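Local coordinates for hypothetical protein (Clostridium sporogenes ATCC 15579, PDB 4QRK) that is of unknown function but may take part in cell adhesion, folding as a right-handed beta-helix, at residues L162-G167 and S200-V206. Residues are numbered along the deposited sequence.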
loop_
_atom_site.group_PDB
_atom_site.type_symbol
_atom_site.label_atom_id
_atom_site.label_comp_id
_atom_site.label_asym_id
_atom_site.label_seq_id
_atom_site.Cartn_x
_atom_site.Cartn_y
_atom_site.Cartn_z
ATOM N N LEU A 162 -10.578 -8.041 0.124
ATOM C CA LEU A 162 -10.739 -8.164 1.568
ATOM C C LEU A 162 -11.108 -9.598 1.943
ATOM O O LEU A 162 -11.623 -10.356 1.133
ATOM C CB LEU A 162 -11.816 -7.170 2.034
ATOM C CG LEU A 162 -11.316 -5.738 1.864
ATOM C CD1 LEU A 162 -12.421 -4.735 1.707
ATOM C CD2 LEU A 162 -10.433 -5.356 2.995
ATOM N N PRO A 163 -10.814 -9.989 3.178
ATOM C CA PRO A 163 -11.025 -11.388 3.548
ATOM C C PRO A 163 -12.498 -11.672 3.784
ATOM O O PRO A 163 -13.251 -10.754 4.097
ATOM C CB PRO A 163 -10.232 -11.520 4.858
ATOM C CG PRO A 163 -10.195 -10.155 5.421
ATOM C CD PRO A 163 -10.315 -9.174 4.296
ATOM N N LYS A 164 -12.905 -12.920 3.619
ATOM C CA LYS A 164 -14.260 -13.355 3.963
ATOM C C LYS A 164 -14.314 -13.776 5.430
ATOM O O LYS A 164 -15.316 -13.587 6.084
ATOM C CB LYS A 164 -14.669 -14.537 3.074
ATOM C CG LYS A 164 -14.877 -14.151 1.610
ATOM C CD LYS A 164 -15.146 -15.349 0.722
ATOM C CE LYS A 164 -15.688 -14.924 -0.630
ATOM N NZ LYS A 164 -15.356 -15.929 -1.675
ATOM N N SER A 165 -13.194 -14.280 5.940
ATOM C CA SER A 165 -13.124 -14.934 7.253
ATOM C C SER A 165 -13.123 -14.010 8.463
ATOM O O SER A 165 -13.436 -14.441 9.544
ATOM C CB SER A 165 -11.853 -15.766 7.335
ATOM O OG SER A 165 -10.712 -14.966 7.061
ATOM N N ILE A 166 -12.718 -12.761 8.295
ATOM C CA ILE A 166 -12.771 -11.814 9.387
ATOM C C ILE A 166 -13.635 -10.630 9.003
ATOM O O ILE A 166 -13.879 -10.356 7.825
ATOM C CB ILE A 166 -11.370 -11.397 9.855
ATOM C CG1 ILE A 166 -10.700 -10.454 8.885
ATOM C CG2 ILE A 166 -10.485 -12.644 10.037
ATOM C CD1 ILE A 166 -9.481 -9.815 9.488
ATOM N N GLY A 167 -14.124 -9.927 10.016
ATOM C CA GLY A 167 -15.021 -8.811 9.788
ATOM C C GLY A 167 -14.340 -7.650 9.116
ATOM O O GLY A 167 -13.210 -7.272 9.434
ATOM N N SER A 200 -16.497 -11.632 14.269
ATOM C CA SER A 200 -15.115 -12.040 14.526
ATOM C C SER A 200 -14.468 -11.146 15.578
ATOM O O SER A 200 -14.800 -9.961 15.703
ATOM C CB SER A 200 -14.301 -12.014 13.221
ATOM O OG SER A 200 -14.299 -10.702 12.697
ATOM N N LYS A 201 -13.546 -11.711 16.339
ATOM C CA LYS A 201 -12.810 -10.923 17.332
ATOM C C LYS A 201 -12.035 -9.798 16.634
ATOM O O LYS A 201 -12.015 -8.666 17.098
ATOM C CB LYS A 201 -11.836 -11.824 18.119
ATOM C CG LYS A 201 -11.045 -11.087 19.212
ATOM C CD LYS A 201 -9.967 -11.952 19.873
ATOM C CE LYS A 201 -8.775 -12.174 18.947
ATOM N NZ LYS A 201 -7.689 -12.975 19.578
ATOM N N ASN A 202 -11.387 -10.148 15.523
ATOM C CA ASN A 202 -10.572 -9.219 14.730
ATOM C C ASN A 202 -11.308 -8.614 13.540
ATOM O O ASN A 202 -12.160 -9.260 12.911
ATOM C CB ASN A 202 -9.354 -9.949 14.171
ATOM C CG ASN A 202 -8.514 -10.597 15.258
ATOM O OD1 ASN A 202 -8.111 -11.762 15.142
ATOM N ND2 ASN A 202 -8.246 -9.846 16.317
ATOM N N SER A 203 -10.965 -7.376 13.209
ATOM C CA SER A 203 -11.613 -6.725 12.080
ATOM C C SER A 203 -10.682 -5.804 11.297
ATOM O O SER A 203 -9.672 -5.348 11.829
ATOM C CB SER A 203 -12.830 -5.939 12.585
ATOM O OG SER A 203 -12.380 -4.755 13.198
ATOM N N ILE A 204 -11.030 -5.557 10.031
ATOM C CA ILE A 204 -10.382 -4.532 9.217
ATOM C C ILE A 204 -11.336 -3.365 9.039
ATOM O O ILE A 204 -12.469 -3.534 8.565
ATOM C CB ILE A 204 -9.966 -5.034 7.807
ATOM C CG1 ILE A 204 -9.419 -6.439 7.900
ATOM C CG2 ILE A 204 -8.954 -4.042 7.202
ATOM C CD1 ILE A 204 -8.781 -7.021 6.591
ATOM N N GLU A 205 -10.893 -2.186 9.470
ATOM C CA GLU A 205 -11.665 -0.958 9.310
ATOM C C GLU A 205 -11.009 -0.262 8.142
ATOM O O GLU A 205 -9.815 0.012 8.184
ATOM C CB GLU A 205 -11.575 -0.055 10.551
ATOM C CG GLU A 205 -12.205 -0.663 11.852
ATOM C CD GLU A 205 -13.710 -0.587 11.913
ATOM O OE1 GLU A 205 -14.328 0.106 11.068
ATOM O OE2 GLU A 205 -14.284 -1.221 12.831
ATOM N N VAL A 206 -11.773 0.007 7.097
ATOM C CA VAL A 206 -11.205 0.581 5.876
ATOM C C VAL A 206 -11.897 1.888 5.544
ATOM O O VAL A 206 -13.120 1.946 5.453
ATOM C CB VAL A 206 -11.344 -0.415 4.690
ATOM C CG1 VAL A 206 -10.643 0.113 3.484
ATOM C CG2 VAL A 206 -10.755 -1.768 5.035
#
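I204 is the bump of this contact. Its side chain points from strand 203-210 into the hollow of the turn 162-167, which bends around it with L162, P163 and I166. The CD1 tip of I204 lies 3.5 Å from P163 CD and 4.3 Å from L162 CD2, while I204 CG1 meets I166 CD1 at 3.7 Å. Two residues on, with E205 turned the other way, V206 fills the space next along the strand: its CG2 is 4.1 Å from L162 CD2, so that methyl touches both I204 and V206. The turn carries the chain from strand 157-162 to strand 167-174, which belong to the two facing sheets of a right-handed beta-helix; the apolar cluster thus closes the interior where the chain passes from one sheet to the other. V147 and V149 of the adjoining strand 147-153 also pack on I204. Strand 203-210 runs parallel between 147-153 and 167-174, and pairing with the latter begins here: G167 and S203 form a parallel bridge (CA-CA 4.6 Å), with I204 N donating to G167 O at 2.8 Å and S203 CA adding a CA-H...O contact to the same oxygen at 3.1 Å. On the N side of G167 a side chain takes the place of the expected backbone acceptor, N202 O. G167 N gives its hydrogen to S200 OG (2.8 Å), whereas N202 O stays 3.6 Å from that nitrogen; S200 OG in turn donates to N202 O (2.6 Å), relaying between the two. The hydroxyl sits close against the bare side of G167, where a modelled CB would lie a tight 3.1 Å from S200 OG.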